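Local coordinates for trehalose monomycolate transport factor A (Mycolicibacterium smegmatis MC2 155, PDB 6T84), which is required for MmpL3-dependent transport of trehalose monomycolate to the mycobacterial cell wall, and for growth and cell elongation, at residues T82-D87 with Y113-D118; L88-L93 with C138-W143; R126-F131 with R170-L175. All coordinates share one frame; numbering follows the deposited sequence.

From the N terminus the chain runs through helix 10-21 and the first strands of a large antiparallel sheet to strand 86-90, whose start serves contact 1 and whose end serves contact 2. Contact 1 closes a 25-residue loop by bringing 113-118 back beside 82-87. Contact 2 then sets strand 141-144 on the other flank of strand 86-90, so the two contacts cross along the chain and touch in space. Contact 3 opens after contact 1 has closed but crosses contact 2, pairing helix 126-134 with helix 159-175. Phe131 and Phe172 of these helices pack onto Leu88 and Met142, tying the helix pair to the sheet.

Contact 1: T82-D87 with Y113-D118; sequences TNVVVD and YSTNLD
Tyr113 meets Asp87 at the edge of its ring: the backbone O of Asp87 lies near the ring plane, 3.7 Å from Tyr113 CD1, while Leu103 and Arg89 also touch this side chain from outside the pair. The Asp87 carboxylate runs beside the ring and points the same way, but its plane is turned 85° to it. Its OD1 is engaged in a salt bridge with Arg89 NE. The third flat group, the Asn116 amide, puts ND2 4.1 Å from Val84 CG2 and sends OD1 to Ala119 N, so Asn116 serves as the N-cap of helix 117-123.

These residues mark the place where regular pairing of strands 86-90 and 110-114, antiparallel neighbours in the large sheet of the N-terminal domain, ends. Asp87 and Tyr113 are a hydrogen-bonded pair, N to O in both directions; Val86 and Ser114 are the adjoining non-hydrogen-bonded pair.

Beyond the Val86-Ser114 pair, side-chain hydroxyls join the backbone in holding the segments together. Val85 O takes two donors: Thr115 N in the carbonyl plane at 3.1 Å, and Ser114 OG at 2.8 Å, tilted 35° out of that plane. The same Ser114 OG accepts from Asn116 N, forming an ST turn that leads into the helix. Thr115 OG1, set between its own backbone N and carbonyl carbon (chi1 59°), receives Val85 N at 2.9 Å along a nearly straight N-H. Its methyl CG2 rests on Val85 CB at 3.7 Å. A water joins Thr115 OG1 to Asn83 O, to which it donates at 3.0 Å.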
loop_
_atom_site.group_PDB
_atom_site.type_symbol
_atom_site.label_atom_id
_atom_site.label_comp_id
_atom_site.label_asym_id
_atom_site.label_seq_id
_atom_site.Cartn_x
_atom_site.Cartn_y
_atom_site.Cartn_z
ATOM N N THR A 82 -11.540 0.737 -9.568
ATOM C CA THR A 82 -11.914 2.142 -9.636
ATOM C C THR A 82 -10.902 2.909 -10.462
ATOM O O THR A 82 -9.733 2.537 -10.501
ATOM C CB THR A 82 -11.980 2.765 -8.226
ATOM O OG1 THR A 82 -12.398 4.127 -8.340
ATOM C CG2 THR A 82 -10.601 2.801 -7.470
ATOM N N ASN A 83 -11.337 4.001 -11.098
ATOM C CA ASN A 83 -10.379 4.891 -11.738
ATOM C C ASN A 83 -9.915 6.019 -10.826
ATOM O O ASN A 83 -9.064 6.807 -11.239
ATOM C CB ASN A 83 -10.949 5.544 -12.997
ATOM C CG ASN A 83 -10.975 4.614 -14.182
ATOM O OD1 ASN A 83 -10.180 3.673 -14.288
ATOM N ND2 ASN A 83 -11.883 4.898 -15.105
ATOM N N VAL A 84 -10.450 6.138 -9.634
ATOM C CA VAL A 84 -9.971 7.173 -8.700
ATOM C C VAL A 84 -8.750 6.648 -7.949
ATOM O O VAL A 84 -8.707 5.468 -7.571
ATOM C CB VAL A 84 -11.100 7.548 -7.715
ATOM C CG1 VAL A 84 -10.665 8.603 -6.653
ATOM C CG2 VAL A 84 -12.321 8.080 -8.477
ATOM N N VAL A 85 -7.762 7.517 -7.712
ATOM C CA VAL A 85 -6.597 7.206 -6.867
ATOM C C VAL A 85 -6.676 8.070 -5.624
ATOM O O VAL A 85 -6.835 9.282 -5.734
ATOM C CB VAL A 85 -5.270 7.467 -7.605
ATOM C CG1 VAL A 85 -4.046 7.342 -6.649
ATOM C CG2 VAL A 85 -5.137 6.496 -8.740
ATOM N N VAL A 86 -6.589 7.442 -4.478
ATOM C CA VAL A 86 -6.371 8.147 -3.200
ATOM C C VAL A 86 -4.996 7.753 -2.691
ATOM O O VAL A 86 -4.640 6.561 -2.707
ATOM C CB VAL A 86 -7.472 7.783 -2.186
ATOM C CG1 VAL A 86 -7.217 8.483 -0.791
ATOM C CG2 VAL A 86 -8.871 8.187 -2.724
ATOM N N ASP A 87 -4.232 8.742 -2.202
ATOM C CA ASP A 87 -2.896 8.527 -1.644
ATOM C C ASP A 87 -2.886 9.243 -0.297
ATOM O O ASP A 87 -3.154 10.449 -0.230
ATOM C CB ASP A 87 -1.868 9.140 -2.615
ATOM C CG ASP A 87 -0.428 8.972 -2.181
ATOM O OD1 ASP A 87 -0.118 9.420 -1.064
ATOM O OD2 ASP A 87 0.398 8.445 -2.980
ATOM N N TYR A 113 -4.162 12.947 -0.891
ATOM C CA TYR A 113 -4.090 13.427 -2.264
ATOM C C TYR A 113 -5.040 12.562 -3.094
ATOM O O TYR A 113 -5.231 11.362 -2.811
ATOM C CB TYR A 113 -2.646 13.293 -2.834
ATOM C CG TYR A 113 -1.643 14.029 -1.995
ATOM C CD1 TYR A 113 -1.056 13.405 -0.888
ATOM C CD2 TYR A 113 -1.268 15.311 -2.290
ATOM C CE1 TYR A 113 -0.085 14.036 -0.124
ATOM C CE2 TYR A 113 -0.314 15.977 -1.465
ATOM C CZ TYR A 113 0.245 15.322 -0.402
ATOM O OH TYR A 113 1.138 15.952 0.443
ATOM N N SER A 114 -5.614 13.126 -4.152
ATOM C CA SER A 114 -6.441 12.281 -5.005
ATOM C C SER A 114 -6.515 12.827 -6.415
ATOM O O SER A 114 -6.340 14.029 -6.660
ATOM C CB SER A 114 -7.858 12.188 -4.452
ATOM O OG SER A 114 -8.659 11.275 -5.203
ATOM N N THR A 115 -6.817 11.916 -7.340
ATOM C CA THR A 115 -7.121 12.279 -8.722
ATOM C C THR A 115 -8.546 12.805 -8.871
ATOM O O THR A 115 -8.877 13.334 -9.935
ATOM C CB THR A 115 -6.947 11.045 -9.638
ATOM O OG1 THR A 115 -7.823 10.011 -9.175
ATOM C CG2 THR A 115 -5.532 10.566 -9.651
ATOM N N ASN A 116 -9.406 12.684 -7.843
ATOM C CA ASN A 116 -10.799 13.151 -7.961
ATOM C C ASN A 116 -11.157 13.665 -6.570
ATOM O O ASN A 116 -11.474 12.871 -5.689
ATOM C CB ASN A 116 -11.697 11.983 -8.400
ATOM C CG ASN A 116 -13.205 12.365 -8.566
ATOM O OD1 ASN A 116 -13.749 13.226 -7.845
ATOM N ND2 ASN A 116 -13.886 11.700 -9.511
ATOM N N LEU A 117 -11.051 14.972 -6.377
ATOM C CA LEU A 117 -11.185 15.512 -5.022
ATOM C C LEU A 117 -12.582 15.262 -4.468
ATOM O O LEU A 117 -12.747 15.010 -3.263
ATOM C CB LEU A 117 -10.853 17.006 -5.014
ATOM C CG LEU A 117 -9.378 17.331 -5.345
ATOM C CD1 LEU A 117 -9.144 18.868 -5.238
ATOM C CD2 LEU A 117 -8.399 16.537 -4.483
ATOM N N ASP A 118 -13.605 15.360 -5.330
ATOM C CA ASP A 118 -14.972 15.126 -4.879
ATOM C C ASP A 118 -15.173 13.697 -4.401
ATOM O O ASP A 118 -15.766 13.463 -3.342
ATOM C CB ASP A 118 -15.954 15.451 -6.014
ATOM C CG ASP A 118 -16.169 16.947 -6.182
ATOM O OD1 ASP A 118 -15.872 17.697 -5.222
ATOM O OD2 ASP A 118 -16.624 17.372 -7.265
HETATM O O HOH W 1 -9.526 9.805 -11.286
#

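Contact 2: L88-L93 with C138-W143; sequences LRLKGL and CAEIMW
Ile141 lays CD1 over one face of the Arg89 guanidinium, 3.8 Å above its plane and displaced toward the rim, while Ile141 CG2 touches Arg89 NH2 at 3.6 Å. The two side chains lie alongside each other, and the Arg89 chain bends at chi3 (61°), which swings NE out of the extended line. Leu93 CD1 closes on Ile141 CG1 at 3.7 Å, coming from the type I turn Leu90-Leu93 that ends the strand.

On the other face of the sheet Leu88 CD2 meets Met142 CE at 3.8 Å, where Phe172 of helix 159-175 packs against both residues. The strands between are antiparallel: Leu88 and Met142 exchange backbone bonds, 2.7 Å from Leu88 N to Met142 O and 2.9 Å from Met142 N to Leu88 O. Leu90 N adds a third bond to Glu140 O. Glu140 and Ile141 both face Ala152 of strand 148-153, a classic beta bulge at the start of strand 141-144.

Besides its ion pair with Asp87, Arg89 gives NH1 to Lys94 O. Ile141 over one face of the guanidinium probably limits water there, which may strengthen the attraction between these charges.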
loop_
_atom_site.group_PDB
_atom_site.type_symbol
_atom_site.label_atom_id
_atom_site.label_comp_id
_atom_site.label_asym_id
_atom_site.label_seq_id
_atom_site.Cartn_x
_atom_site.Cartn_y
_atom_site.Cartn_z
ATOM N N LEU A 88 -2.627 8.490 0.744
ATOM C CA LEU A 88 -2.605 8.978 2.139
ATOM C C LEU A 88 -1.177 8.757 2.637
ATOM O O LEU A 88 -0.747 7.608 2.778
ATOM C CB LEU A 88 -3.600 8.117 2.930
ATOM C CG LEU A 88 -3.723 8.329 4.439
ATOM C CD1 LEU A 88 -4.273 9.736 4.701
ATOM C CD2 LEU A 88 -4.624 7.251 5.100
ATOM N N ARG A 89 -0.436 9.836 2.931
ATOM C CA ARG A 89 0.980 9.687 3.261
ATOM C C ARG A 89 1.351 10.628 4.396
ATOM O O ARG A 89 0.680 11.640 4.636
ATOM C CB ARG A 89 1.887 9.909 2.044
ATOM C CG ARG A 89 1.726 11.249 1.417
ATOM C CD ARG A 89 2.688 11.470 0.241
ATOM N NE ARG A 89 2.447 10.473 -0.826
ATOM C CZ ARG A 89 3.368 10.091 -1.707
ATOM N NH1 ARG A 89 4.563 10.676 -1.706
ATOM N NH2 ARG A 89 3.100 9.146 -2.631
ATOM N N LEU A 90 2.416 10.279 5.106
ATOM C CA LEU A 90 2.835 11.138 6.226
ATOM C C LEU A 90 3.123 12.547 5.710
ATOM O O LEU A 90 3.674 12.741 4.627
ATOM C CB LEU A 90 4.121 10.568 6.846
ATOM C CG LEU A 90 3.986 9.203 7.466
ATOM C CD1 LEU A 90 5.317 8.723 8.054
ATOM C CD2 LEU A 90 2.883 9.194 8.532
ATOM N N LYS A 91 2.810 13.545 6.539
ATOM C CA LYS A 91 2.968 14.944 6.131
ATOM C C LYS A 91 4.419 15.322 5.794
ATOM O O LYS A 91 4.645 16.240 4.982
ATOM C CB LYS A 91 2.345 15.863 7.191
ATOM C CG LYS A 91 3.070 15.826 8.474
ATOM C CD LYS A 91 2.362 16.752 9.486
ATOM C CE LYS A 91 3.161 16.918 10.782
ATOM N NZ LYS A 91 2.982 15.784 11.733
ATOM N N GLY A 92 5.413 14.693 6.424
ATOM C CA GLY A 92 6.760 15.147 6.067
ATOM C C GLY A 92 7.315 14.613 4.754
ATOM O O GLY A 92 8.438 14.998 4.374
ATOM N N LEU A 93 6.565 13.756 4.048
ATOM C CA LEU A 93 7.022 13.191 2.798
ATOM C C LEU A 93 6.650 14.100 1.637
ATOM O O LEU A 93 5.758 14.940 1.731
ATOM C CB LEU A 93 6.397 11.796 2.577
ATOM C CG LEU A 93 6.781 10.797 3.678
ATOM C CD1 LEU A 93 6.038 9.463 3.504
ATOM C CD2 LEU A 93 8.322 10.616 3.784
ATOM N N CYS A 138 4.589 3.561 10.696
ATOM C CA CYS A 138 5.352 2.768 9.733
ATOM C C CYS A 138 4.618 2.665 8.395
ATOM O O CYS A 138 5.255 2.395 7.359
ATOM C CB CYS A 138 5.699 1.378 10.329
ATOM S SG CYS A 138 4.325 0.171 10.535
ATOM N N ALA A 139 3.292 2.854 8.385
ATOM C CA ALA A 139 2.523 2.867 7.131
ATOM C C ALA A 139 2.677 4.247 6.503
ATOM O O ALA A 139 1.825 5.125 6.614
ATOM C CB ALA A 139 1.072 2.506 7.422
ATOM N N GLU A 140 3.828 4.454 5.858
ATOM C CA GLU A 140 4.242 5.797 5.453
ATOM C C GLU A 140 3.430 6.315 4.280
ATOM O O GLU A 140 3.064 7.494 4.251
ATOM C CB GLU A 140 5.724 5.801 5.086
ATOM C CG GLU A 140 6.651 5.429 6.266
ATOM C CD GLU A 140 8.084 5.923 6.085
ATOM O OE1 GLU A 140 8.770 6.081 7.110
ATOM O OE2 GLU A 140 8.502 6.186 4.924
ATOM N N ILE A 141 3.194 5.473 3.285
ATOM C CA ILE A 141 2.449 5.858 2.094
ATOM C C ILE A 141 1.451 4.733 1.853
ATOM O O ILE A 141 1.830 3.561 1.778
ATOM C CB ILE A 141 3.361 6.047 0.865
ATOM C CG1 ILE A 141 4.443 7.122 1.081
ATOM C CG2 ILE A 141 2.523 6.416 -0.352
ATOM C CD1 ILE A 141 5.460 7.173 -0.050
ATOM N N MET A 142 0.168 5.078 1.751
ATOM C CA MET A 142 -0.892 4.134 1.411
ATOM C C MET A 142 -1.630 4.700 0.216
ATOM O O MET A 142 -1.937 5.900 0.183
ATOM C CB MET A 142 -1.917 3.985 2.564
ATOM C CG MET A 142 -1.250 3.629 3.881
ATOM S SD MET A 142 -2.493 3.317 5.134
ATOM C CE MET A 142 -2.097 4.623 6.256
ATOM N N TRP A 143 -1.964 3.845 -0.763
ATOM C CA TRP A 143 -2.616 4.370 -1.953
ATOM C C TRP A 143 -3.317 3.233 -2.652
ATOM O O TRP A 143 -3.044 2.068 -2.382
ATOM C CB TRP A 143 -1.651 5.080 -2.914
ATOM C CG TRP A 143 -0.744 4.151 -3.731
ATOM C CD1 TRP A 143 -0.914 3.851 -5.062
ATOM C CD2 TRP A 143 0.452 3.450 -3.305
ATOM N NE1 TRP A 143 0.113 3.016 -5.484
ATOM C CE2 TRP A 143 0.946 2.741 -4.435
ATOM C CE3 TRP A 143 1.166 3.368 -2.084
ATOM C CZ2 TRP A 143 2.105 1.969 -4.389
ATOM C CZ3 TRP A 143 2.285 2.577 -2.031
ATOM C CH2 TRP A 143 2.766 1.911 -3.185
HETATM O O HOH W 2 0.166 7.032 5.365
#

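Contact 3: R126-F131 with R170-L175; sequences RRMVTF and RQFNDL
Leu175 wedges its two methyls between neighbours on the facing helix: CD1 sits 3.5 Å from Phe131 CG, on the tight side, and CD2 lies 3.5 Å from Arg127 CB, at the border with the looser part. Helix segments 126-131 and 170-175 run antiparallel at 156°, their axes 10.6 Å apart, and large side chains fill the space between them. Phe131 CG is anti to its backbone N (chi1 177°), and the ring beyond it reaches Phe172, with Phe131 CE2 standing 3.6 Å from Phe172 CD1. The ring planes are only 13° apart, yet neither covers the other: they meet rim to rim. Met128 reaches in next to them, its SD at the edge of the Phe172 ring in a Met-aromatic contact and its CE 4.0 Å from Leu175 CB. On the sheet side Phe131 and Phe172 press on Leu88 and Met142, so the helix pair covers this part of the sheet.

The fringe around Arg127 and Gln171 is looser and wetter. Gln171 OE1 approaches the edge of the Phe131 ring in its plane, 3.7 Å from CE1. Arg127 stretches past Leu175, whose CD2 lies over one guanidinium face, and connects with the other helix through water: one water accepts from Arg127 NH2 and donates to Gln171 O, while a second, weakly held by NH1, donates to Asp174 O. Arg127 NH2 and Asp174 OD2 are 5.3 Å apart, too far for a salt bridge. Cohesion therefore rests on apolar and aromatic packing, the arginine probably adding a mild, water-mediated attraction to two backbone carbonyls near the C-terminal end of helix 159-175, where the helix dipole would also favour a cation.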
loop_
_atom_site.group_PDB
_atom_site.type_symbol
_atom_site.label_atom_id
_atom_site.label_comp_id
_atom_site.label_asym_id
_atom_site.label_seq_id
_atom_site.Cartn_x
_atom_site.Cartn_y
_atom_site.Cartn_z
ATOM N N ARG A 126 -15.737 10.033 8.941
ATOM C CA ARG A 126 -15.224 9.840 10.299
ATOM C C ARG A 126 -14.318 8.609 10.396
ATOM O O ARG A 126 -13.302 8.614 11.110
ATOM C CB ARG A 126 -16.450 9.718 11.234
ATOM C CG ARG A 126 -16.203 9.565 12.688
ATOM C CD ARG A 126 -17.564 9.670 13.398
ATOM N NE ARG A 126 -18.411 8.492 13.202
ATOM C CZ ARG A 126 -19.678 8.401 13.607
ATOM N NH1 ARG A 126 -20.273 9.417 14.212
ATOM N NH2 ARG A 126 -20.360 7.287 13.395
ATOM N N ARG A 127 -14.666 7.522 9.681
ATOM C CA ARG A 127 -13.836 6.336 9.785
ATOM C C ARG A 127 -12.477 6.583 9.170
ATOM O O ARG A 127 -11.454 6.102 9.698
ATOM C CB ARG A 127 -14.524 5.162 9.110
ATOM C CG ARG A 127 -15.744 4.625 9.883
ATOM C CD ARG A 127 -16.347 3.416 9.124
ATOM N NE ARG A 127 -15.335 2.409 8.778
ATOM C CZ ARG A 127 -15.465 1.500 7.810
ATOM N NH1 ARG A 127 -16.567 1.468 7.074
ATOM N NH2 ARG A 127 -14.489 0.625 7.568
ATOM N N MET A 128 -12.434 7.354 8.076
ATOM C CA MET A 128 -11.138 7.691 7.488
ATOM C C MET A 128 -10.344 8.604 8.410
ATOM O O MET A 128 -9.117 8.489 8.516
ATOM C CB MET A 128 -11.334 8.355 6.136
ATOM C CG MET A 128 -10.008 8.656 5.427
ATOM S SD MET A 128 -9.061 7.202 4.864
ATOM C CE MET A 128 -9.952 6.910 3.308
ATOM N N VAL A 129 -11.005 9.587 9.026
ATOM C CA VAL A 129 -10.277 10.470 9.946
ATOM C C VAL A 129 -9.681 9.658 11.091
ATOM O O VAL A 129 -8.496 9.816 11.431
ATOM C CB VAL A 129 -11.207 11.587 10.464
ATOM C CG1 VAL A 129 -10.513 12.386 11.593
ATOM C CG2 VAL A 129 -11.556 12.524 9.297
ATOM N N THR A 130 -10.490 8.788 11.712
ATOM C CA THR A 130 -9.931 7.991 12.795
ATOM C C THR A 130 -8.756 7.155 12.299
ATOM O O THR A 130 -7.711 7.116 12.952
ATOM C CB THR A 130 -11.025 7.118 13.423
ATOM O OG1 THR A 130 -12.072 7.977 13.900
ATOM C CG2 THR A 130 -10.510 6.245 14.584
ATOM N N PHE A 131 -8.904 6.476 11.146
ATOM C CA PHE A 131 -7.828 5.653 10.604
ATOM C C PHE A 131 -6.534 6.456 10.388
ATOM O O PHE A 131 -5.436 5.967 10.678
ATOM C CB PHE A 131 -8.331 5.034 9.293
ATOM C CG PHE A 131 -7.295 4.196 8.572
ATOM C CD1 PHE A 131 -6.906 2.960 9.065
ATOM C CD2 PHE A 131 -6.708 4.676 7.431
ATOM C CE1 PHE A 131 -5.921 2.200 8.405
ATOM C CE2 PHE A 131 -5.726 3.925 6.759
ATOM C CZ PHE A 131 -5.357 2.682 7.244
ATOM N N ARG A 170 -5.679 -3.875 4.766
ATOM C CA ARG A 170 -7.070 -4.342 4.762
ATOM C C ARG A 170 -8.009 -3.233 5.206
ATOM O O ARG A 170 -9.056 -3.028 4.596
ATOM C CB ARG A 170 -7.216 -5.579 5.654
ATOM C CG ARG A 170 -6.344 -6.800 5.225
ATOM C CD ARG A 170 -6.389 -7.931 6.294
ATOM N NE ARG A 170 -7.735 -8.502 6.339
ATOM C CZ ARG A 170 -8.061 -9.537 7.109
ATOM N NH1 ARG A 170 -7.143 -10.061 7.920
ATOM N NH2 ARG A 170 -9.285 -10.037 7.070
ATOM N N GLN A 171 -7.647 -2.509 6.258
ATOM C CA GLN A 171 -8.506 -1.436 6.735
ATOM C C GLN A 171 -8.604 -0.313 5.715
ATOM O O GLN A 171 -9.687 0.247 5.506
ATOM C CB GLN A 171 -7.923 -0.925 8.065
ATOM C CG GLN A 171 -8.125 -1.898 9.232
ATOM C CD GLN A 171 -7.208 -1.604 10.443
ATOM O OE1 GLN A 171 -6.158 -0.972 10.289
ATOM N NE2 GLN A 171 -7.554 -2.143 11.611
ATOM N N PHE A 172 -7.478 0.088 5.131
ATOM C CA PHE A 172 -7.512 1.139 4.116
ATOM C C PHE A 172 -8.323 0.702 2.901
ATOM O O PHE A 172 -9.127 1.478 2.364
ATOM C CB PHE A 172 -6.083 1.536 3.755
ATOM C CG PHE A 172 -5.976 2.758 2.872
ATOM C CD1 PHE A 172 -6.563 3.963 3.238
ATOM C CD2 PHE A 172 -5.232 2.716 1.701
ATOM C CE1 PHE A 172 -6.412 5.095 2.435
ATOM C CE2 PHE A 172 -5.100 3.817 0.868
ATOM C CZ PHE A 172 -5.673 5.016 1.236
ATOM N N ASN A 173 -8.144 -0.532 2.461
ATOM C CA ASN A 173 -8.935 -1.042 1.350
ATOM C C ASN A 173 -10.422 -0.991 1.651
ATOM O O ASN A 173 -11.230 -0.591 0.799
ATOM C CB ASN A 173 -8.466 -2.480 1.089
ATOM C CG ASN A 173 -9.150 -3.068 -0.105
ATOM O OD1 ASN A 173 -9.006 -2.571 -1.224
ATOM N ND2 ASN A 173 -9.923 -4.108 0.127
ATOM N N ASP A 174 -10.810 -1.371 2.872
ATOM C CA ASP A 174 -12.228 -1.308 3.254
ATOM C C ASP A 174 -12.753 0.124 3.138
ATOM O O ASP A 174 -13.863 0.350 2.638
ATOM C CB ASP A 174 -12.429 -1.818 4.690
ATOM C CG ASP A 174 -12.396 -3.344 4.792
ATOM O OD1 ASP A 174 -12.420 -4.016 3.732
ATOM O OD2 ASP A 174 -12.334 -3.874 5.931
ATOM N N LEU A 175 -11.956 1.102 3.548
ATOM C CA LEU A 175 -12.405 2.485 3.523
ATOM C C LEU A 175 -12.543 2.997 2.099
ATOM O O LEU A 175 -13.361 3.891 1.850
ATOM C CB LEU A 175 -11.431 3.353 4.324
ATOM C CG LEU A 175 -11.381 3.132 5.839
ATOM C CD1 LEU A 175 -10.070 3.678 6.427
ATOM C CD2 LEU A 175 -12.569 3.864 6.488
HETATM O O HOH W 3 -11.363 0.106 7.739
HETATM O O HOH W 4 -16.589 0.886 3.938
#